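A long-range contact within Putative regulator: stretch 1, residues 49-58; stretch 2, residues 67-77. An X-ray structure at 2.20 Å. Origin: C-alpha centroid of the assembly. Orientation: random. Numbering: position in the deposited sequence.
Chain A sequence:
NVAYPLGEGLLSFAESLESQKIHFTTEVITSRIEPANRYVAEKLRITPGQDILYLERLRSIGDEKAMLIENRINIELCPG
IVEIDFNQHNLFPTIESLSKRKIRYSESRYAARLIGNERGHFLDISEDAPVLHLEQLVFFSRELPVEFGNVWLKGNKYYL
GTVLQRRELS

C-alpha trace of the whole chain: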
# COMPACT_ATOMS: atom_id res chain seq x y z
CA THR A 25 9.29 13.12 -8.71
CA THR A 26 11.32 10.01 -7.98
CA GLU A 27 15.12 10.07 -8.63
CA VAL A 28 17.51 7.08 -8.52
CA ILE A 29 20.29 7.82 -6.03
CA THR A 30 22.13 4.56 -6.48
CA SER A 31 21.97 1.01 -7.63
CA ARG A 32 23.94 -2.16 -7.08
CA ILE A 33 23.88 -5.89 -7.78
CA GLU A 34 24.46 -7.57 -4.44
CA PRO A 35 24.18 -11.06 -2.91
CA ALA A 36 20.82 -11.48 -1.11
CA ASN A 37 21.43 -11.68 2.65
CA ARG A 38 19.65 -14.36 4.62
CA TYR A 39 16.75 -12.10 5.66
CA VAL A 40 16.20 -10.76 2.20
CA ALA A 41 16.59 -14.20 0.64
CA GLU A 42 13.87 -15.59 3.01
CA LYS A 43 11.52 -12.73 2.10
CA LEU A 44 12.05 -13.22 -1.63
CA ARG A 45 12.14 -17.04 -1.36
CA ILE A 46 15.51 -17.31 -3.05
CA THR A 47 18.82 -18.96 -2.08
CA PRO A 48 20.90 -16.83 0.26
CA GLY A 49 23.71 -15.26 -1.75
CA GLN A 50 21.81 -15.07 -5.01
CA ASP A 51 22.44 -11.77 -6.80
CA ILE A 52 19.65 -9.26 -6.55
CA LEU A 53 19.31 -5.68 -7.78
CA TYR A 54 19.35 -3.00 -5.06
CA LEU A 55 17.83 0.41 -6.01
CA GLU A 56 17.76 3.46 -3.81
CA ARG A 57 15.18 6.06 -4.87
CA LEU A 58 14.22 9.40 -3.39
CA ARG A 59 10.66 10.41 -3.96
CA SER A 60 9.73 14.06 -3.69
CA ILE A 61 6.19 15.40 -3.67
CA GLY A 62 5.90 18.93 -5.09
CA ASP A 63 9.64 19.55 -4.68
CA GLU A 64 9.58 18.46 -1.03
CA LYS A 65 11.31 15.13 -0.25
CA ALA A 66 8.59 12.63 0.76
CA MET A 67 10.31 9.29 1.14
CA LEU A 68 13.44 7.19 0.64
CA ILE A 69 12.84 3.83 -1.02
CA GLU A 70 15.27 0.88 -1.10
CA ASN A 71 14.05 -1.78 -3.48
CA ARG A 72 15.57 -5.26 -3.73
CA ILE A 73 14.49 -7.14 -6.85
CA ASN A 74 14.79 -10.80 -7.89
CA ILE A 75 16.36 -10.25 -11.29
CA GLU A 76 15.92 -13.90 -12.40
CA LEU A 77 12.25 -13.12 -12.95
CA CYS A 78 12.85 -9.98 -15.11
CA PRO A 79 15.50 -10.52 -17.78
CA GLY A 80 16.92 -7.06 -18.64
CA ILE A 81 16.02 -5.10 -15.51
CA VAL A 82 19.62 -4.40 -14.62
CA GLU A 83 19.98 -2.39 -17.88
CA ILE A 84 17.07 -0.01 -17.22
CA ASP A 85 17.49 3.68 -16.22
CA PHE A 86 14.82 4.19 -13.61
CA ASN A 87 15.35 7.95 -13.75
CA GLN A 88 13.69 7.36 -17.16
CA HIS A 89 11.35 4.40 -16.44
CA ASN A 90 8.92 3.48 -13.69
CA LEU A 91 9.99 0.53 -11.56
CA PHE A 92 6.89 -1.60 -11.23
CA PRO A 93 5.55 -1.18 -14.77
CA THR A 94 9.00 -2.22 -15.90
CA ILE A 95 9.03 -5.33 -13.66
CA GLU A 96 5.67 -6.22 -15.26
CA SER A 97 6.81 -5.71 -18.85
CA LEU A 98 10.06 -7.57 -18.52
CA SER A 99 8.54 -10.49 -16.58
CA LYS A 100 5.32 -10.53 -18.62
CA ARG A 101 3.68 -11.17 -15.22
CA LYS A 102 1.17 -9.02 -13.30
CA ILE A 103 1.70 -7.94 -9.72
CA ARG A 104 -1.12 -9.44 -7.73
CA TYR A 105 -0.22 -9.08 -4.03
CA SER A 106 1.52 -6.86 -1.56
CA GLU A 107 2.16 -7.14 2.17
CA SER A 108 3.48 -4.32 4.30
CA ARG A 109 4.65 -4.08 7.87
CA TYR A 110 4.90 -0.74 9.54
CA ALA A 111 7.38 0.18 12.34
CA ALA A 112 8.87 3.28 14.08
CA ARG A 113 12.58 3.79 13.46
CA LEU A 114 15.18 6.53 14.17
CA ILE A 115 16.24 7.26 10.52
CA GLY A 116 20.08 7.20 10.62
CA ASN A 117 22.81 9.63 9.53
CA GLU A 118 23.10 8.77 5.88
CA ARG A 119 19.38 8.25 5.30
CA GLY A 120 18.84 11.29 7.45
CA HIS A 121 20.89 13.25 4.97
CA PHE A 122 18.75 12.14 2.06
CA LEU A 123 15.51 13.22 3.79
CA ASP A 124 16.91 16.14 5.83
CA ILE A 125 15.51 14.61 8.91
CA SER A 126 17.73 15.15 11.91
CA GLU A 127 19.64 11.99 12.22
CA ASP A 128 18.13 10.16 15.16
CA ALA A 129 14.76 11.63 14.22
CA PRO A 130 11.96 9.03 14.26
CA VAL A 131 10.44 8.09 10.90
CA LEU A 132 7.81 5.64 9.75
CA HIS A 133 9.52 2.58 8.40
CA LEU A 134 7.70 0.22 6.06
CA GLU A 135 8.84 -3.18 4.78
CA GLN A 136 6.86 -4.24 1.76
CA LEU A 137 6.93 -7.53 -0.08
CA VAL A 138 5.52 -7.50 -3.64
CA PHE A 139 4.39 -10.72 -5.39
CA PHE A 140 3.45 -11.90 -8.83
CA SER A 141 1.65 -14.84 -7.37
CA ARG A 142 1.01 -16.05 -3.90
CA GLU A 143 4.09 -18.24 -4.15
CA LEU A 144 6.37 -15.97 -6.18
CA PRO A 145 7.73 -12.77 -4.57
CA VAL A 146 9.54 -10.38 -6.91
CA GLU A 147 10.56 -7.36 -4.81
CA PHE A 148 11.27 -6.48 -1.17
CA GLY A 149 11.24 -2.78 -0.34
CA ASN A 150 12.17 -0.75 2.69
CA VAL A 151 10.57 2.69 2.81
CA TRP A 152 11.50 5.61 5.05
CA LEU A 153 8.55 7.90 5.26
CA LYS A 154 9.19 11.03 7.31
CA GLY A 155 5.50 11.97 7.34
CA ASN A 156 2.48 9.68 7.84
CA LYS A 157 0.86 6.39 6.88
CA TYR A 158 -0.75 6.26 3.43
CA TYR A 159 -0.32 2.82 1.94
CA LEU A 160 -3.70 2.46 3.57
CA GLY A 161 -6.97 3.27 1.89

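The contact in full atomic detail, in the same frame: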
# COMPACT_ATOMS: atom_id res chain seq x y z
N GLY A 49 22.54 -15.51 -0.89
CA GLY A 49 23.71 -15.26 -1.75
C GLY A 49 23.40 -15.00 -3.24
O GLY A 49 24.29 -14.56 -4.03
N GLN A 50 22.18 -15.29 -3.64
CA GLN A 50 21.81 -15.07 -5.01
C GLN A 50 21.80 -13.58 -5.32
O GLN A 50 21.29 -12.83 -4.55
CB GLN A 50 20.41 -15.58 -5.24
CG GLN A 50 20.06 -15.56 -6.68
CD GLN A 50 18.86 -16.36 -6.96
OE1 GLN A 50 18.94 -17.58 -6.90
NE2 GLN A 50 17.75 -15.71 -7.28
N ASP A 51 22.38 -13.18 -6.45
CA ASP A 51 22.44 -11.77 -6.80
C ASP A 51 21.07 -11.16 -6.98
O ASP A 51 20.15 -11.78 -7.53
CB ASP A 51 23.30 -11.56 -8.05
CG ASP A 51 24.77 -11.56 -7.76
OD1 ASP A 51 25.19 -11.45 -6.58
OD2 ASP A 51 25.55 -11.58 -8.72
N ILE A 52 20.85 -10.02 -6.36
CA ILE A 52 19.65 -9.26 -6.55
C ILE A 52 20.05 -7.86 -6.93
O ILE A 52 21.23 -7.47 -6.75
CB ILE A 52 18.73 -9.29 -5.30
CG1 ILE A 52 19.42 -8.77 -4.00
CG2 ILE A 52 18.14 -10.71 -5.11
CD1 ILE A 52 19.45 -7.22 -3.84
N LEU A 53 19.11 -7.11 -7.48
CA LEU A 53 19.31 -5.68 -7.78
C LEU A 53 18.82 -4.77 -6.62
O LEU A 53 17.68 -4.88 -6.17
CB LEU A 53 18.56 -5.29 -9.08
CG LEU A 53 18.60 -3.82 -9.55
CD1 LEU A 53 20.05 -3.45 -9.81
CD2 LEU A 53 17.71 -3.64 -10.79
N TYR A 54 19.70 -3.91 -6.10
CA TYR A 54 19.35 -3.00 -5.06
C TYR A 54 19.18 -1.63 -5.74
O TYR A 54 20.00 -1.26 -6.53
CB TYR A 54 20.46 -2.91 -4.06
CG TYR A 54 20.34 -1.74 -3.10
CD1 TYR A 54 19.66 -1.87 -1.89
CD2 TYR A 54 20.93 -0.53 -3.39
CE1 TYR A 54 19.57 -0.83 -0.99
CE2 TYR A 54 20.85 0.56 -2.48
CZ TYR A 54 20.16 0.38 -1.28
OH TYR A 54 20.01 1.44 -0.39
N LEU A 55 18.08 -0.93 -5.47
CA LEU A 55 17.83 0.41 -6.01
C LEU A 55 17.49 1.31 -4.86
O LEU A 55 16.59 0.99 -4.07
CB LEU A 55 16.63 0.36 -6.92
CG LEU A 55 16.59 0.60 -8.38
CD1 LEU A 55 17.77 -0.08 -9.14
CD2 LEU A 55 15.18 0.19 -8.86
N GLU A 56 18.15 2.45 -4.78
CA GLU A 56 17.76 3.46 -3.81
C GLU A 56 17.19 4.67 -4.55
O GLU A 56 17.86 5.23 -5.44
CB GLU A 56 18.99 3.88 -3.00
CG GLU A 56 18.73 4.69 -1.75
CD GLU A 56 20.06 4.97 -0.97
OE1 GLU A 56 21.14 5.16 -1.58
OE2 GLU A 56 20.02 4.97 0.28
N ARG A 57 15.98 5.05 -4.16
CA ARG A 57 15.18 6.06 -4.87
C ARG A 57 14.62 7.05 -3.89
O ARG A 57 14.18 6.68 -2.80
CB ARG A 57 14.06 5.36 -5.62
CG ARG A 57 14.59 4.61 -6.83
CD ARG A 57 13.75 3.42 -7.13
NE ARG A 57 12.52 3.85 -7.72
CZ ARG A 57 11.29 3.55 -7.30
NH1 ARG A 57 11.04 2.77 -6.24
NH2 ARG A 57 10.28 4.04 -7.96
N LEU A 58 14.67 8.33 -4.26
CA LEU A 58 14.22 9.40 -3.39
C LEU A 58 13.01 9.99 -4.07
O LEU A 58 13.08 10.41 -5.22
CB LEU A 58 15.31 10.46 -3.16
CG LEU A 58 14.99 11.59 -2.17
CD1 LEU A 58 15.02 11.11 -0.73
CD2 LEU A 58 15.95 12.74 -2.35
N MET A 67 9.85 10.53 0.61
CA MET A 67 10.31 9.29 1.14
C MET A 67 11.54 8.75 0.44
O MET A 67 11.81 9.09 -0.72
CB MET A 67 9.20 8.25 1.03
CG MET A 67 8.73 8.00 -0.37
SD MET A 67 7.11 7.13 -0.46
CE MET A 67 6.03 8.54 -0.52
N LEU A 68 12.28 7.92 1.16
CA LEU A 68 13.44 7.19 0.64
C LEU A 68 13.05 5.72 0.50
O LEU A 68 12.55 5.12 1.44
CB LEU A 68 14.63 7.41 1.59
CG LEU A 68 15.96 6.75 1.25
CD1 LEU A 68 16.63 7.39 0.02
CD2 LEU A 68 16.78 6.94 2.50
N ILE A 69 13.24 5.17 -0.69
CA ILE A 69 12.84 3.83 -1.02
C ILE A 69 14.07 3.02 -1.39
O ILE A 69 14.85 3.46 -2.25
CB ILE A 69 11.86 3.80 -2.21
CG1 ILE A 69 10.73 4.84 -1.98
CG2 ILE A 69 11.34 2.35 -2.41
CD1 ILE A 69 9.75 4.96 -3.13
N GLU A 70 14.23 1.86 -0.76
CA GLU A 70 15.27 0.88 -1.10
C GLU A 70 14.59 -0.38 -1.58
O GLU A 70 13.94 -1.08 -0.79
CB GLU A 70 16.08 0.59 0.14
CG GLU A 70 16.74 1.79 0.63
CD GLU A 70 17.58 1.47 1.82
OE1 GLU A 70 17.03 1.47 2.95
OE2 GLU A 70 18.80 1.25 1.61
N ASN A 71 14.65 -0.62 -2.88
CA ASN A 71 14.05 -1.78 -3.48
C ASN A 71 15.11 -2.89 -3.67
O ASN A 71 16.24 -2.60 -4.05
CB ASN A 71 13.48 -1.42 -4.88
CG ASN A 71 12.50 -0.30 -4.85
OD1 ASN A 71 12.73 0.77 -5.42
ND2 ASN A 71 11.35 -0.55 -4.24
N ARG A 72 14.74 -4.13 -3.43
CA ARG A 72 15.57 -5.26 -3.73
C ARG A 72 14.73 -6.23 -4.56
O ARG A 72 13.69 -6.72 -4.12
CB ARG A 72 16.01 -5.90 -2.43
CG ARG A 72 17.17 -5.16 -1.77
CD ARG A 72 17.45 -5.63 -0.42
NE ARG A 72 18.65 -5.01 0.17
CZ ARG A 72 18.60 -3.98 1.02
NH1 ARG A 72 17.46 -3.41 1.33
NH2 ARG A 72 19.70 -3.48 1.53
N ILE A 73 15.22 -6.50 -5.75
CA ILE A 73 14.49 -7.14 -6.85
C ILE A 73 15.14 -8.46 -7.28
O ILE A 73 16.35 -8.49 -7.53
CB ILE A 73 14.43 -6.19 -8.08
CG1 ILE A 73 13.72 -4.88 -7.69
CG2 ILE A 73 13.66 -6.87 -9.17
CD1 ILE A 73 14.41 -3.61 -8.22
N ASN A 74 14.33 -9.53 -7.35
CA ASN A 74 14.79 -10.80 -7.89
C ASN A 74 14.91 -10.67 -9.40
O ASN A 74 13.93 -10.73 -10.13
CB ASN A 74 13.80 -11.90 -7.55
CG ASN A 74 14.24 -13.24 -8.04
OD1 ASN A 74 15.31 -13.37 -8.64
ND2 ASN A 74 13.45 -14.25 -7.75
N ILE A 75 16.12 -10.51 -9.88
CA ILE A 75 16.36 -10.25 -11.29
C ILE A 75 16.16 -11.48 -12.20
O ILE A 75 15.90 -11.33 -13.40
CB ILE A 75 17.75 -9.59 -11.50
CG1 ILE A 75 18.89 -10.43 -10.97
CG2 ILE A 75 17.85 -8.30 -10.75
CD1 ILE A 75 20.11 -9.50 -10.62
N GLU A 76 16.18 -12.67 -11.62
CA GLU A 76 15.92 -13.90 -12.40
C GLU A 76 14.55 -13.90 -13.04
O GLU A 76 14.35 -14.51 -14.08
CB GLU A 76 16.04 -15.13 -11.52
CG GLU A 76 17.29 -15.14 -10.57
CD GLU A 76 18.60 -14.81 -11.27
OE1 GLU A 76 18.81 -15.27 -12.44
OE2 GLU A 76 19.44 -14.09 -10.64
N LEU A 77 13.61 -13.18 -12.45
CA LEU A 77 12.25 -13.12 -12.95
C LEU A 77 12.01 -12.03 -14.01
O LEU A 77 10.97 -12.06 -14.67
CB LEU A 77 11.31 -12.86 -11.74
CG LEU A 77 11.23 -14.04 -10.75
CD1 LEU A 77 10.37 -13.72 -9.47
CD2 LEU A 77 10.67 -15.30 -11.60

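The strand that starts at Asp-51 and the one running through Met-67 to the Arg-72 region lie side by side, antiparallel: their N-to-C directions differ by 165° and their axes approach to 4.6 Å. The register follows from paired backbone hydrogen bonds. Leu-53 N reaches Ile-73 O at 3.1 Å and Ile-73 N returns to Leu-53 O at 3.0 Å; Leu-55 with Asn-71 and Arg-57 with Ile-69 repeat the pattern, all six N-H...O angles lying between 152° and 169°. In the intervening pairs CA-H groups turn inward, as in Arg-72 CA to Leu-53 O at 3.2 Å, with an angle at H of 152°, a weaker contact that adds to the N-H...O ladder.

On the face bearing Leu-53, Leu-55 and Ile-73, packing is diagonal as well as direct. Ile-73 CD1 lies 4.2 Å from Leu-53 CD2 and 3.9 Å from Leu-55 CD2, a methyl bump received between two leucines. Farther along this face, Arg-57 bends back across the strand pair, its chi3 near 75°, and NH1 donates to Asn-71 OD1 at 2.7 Å, near the guanidinium plane. The same NH1 passes 3.9 Å from Ile-69 CG2.

The other face carries Tyr-54, whose ring reaches diagonally past its direct partner, Arg-72. Its OH donates to Glu-70 OE2 in a very short 2.3 Å hydrogen bond, with the carboxylate oxygen at the ring edge. Arg-72 extends alongside, one guanidinium face covered by Tyr-54 CE1, which is 3.7 Å from NH2. Glu-56 OE2 and Glu-70 OE2 are like charges 4.1 Å apart. Beyond them, Leu-58 CD1 and Leu-68 CD1 meet at 4.1 Å.

Past the paired strands, the 3-10 segment 75-77 brings Ile-75 back toward stretch 1: its CG2 fits against Leu-53 CB at 3.5 Å, while its CD1 lies 3.8 Å from Asp-51 O. Together the stretches bury 986 Å², summed over both sides.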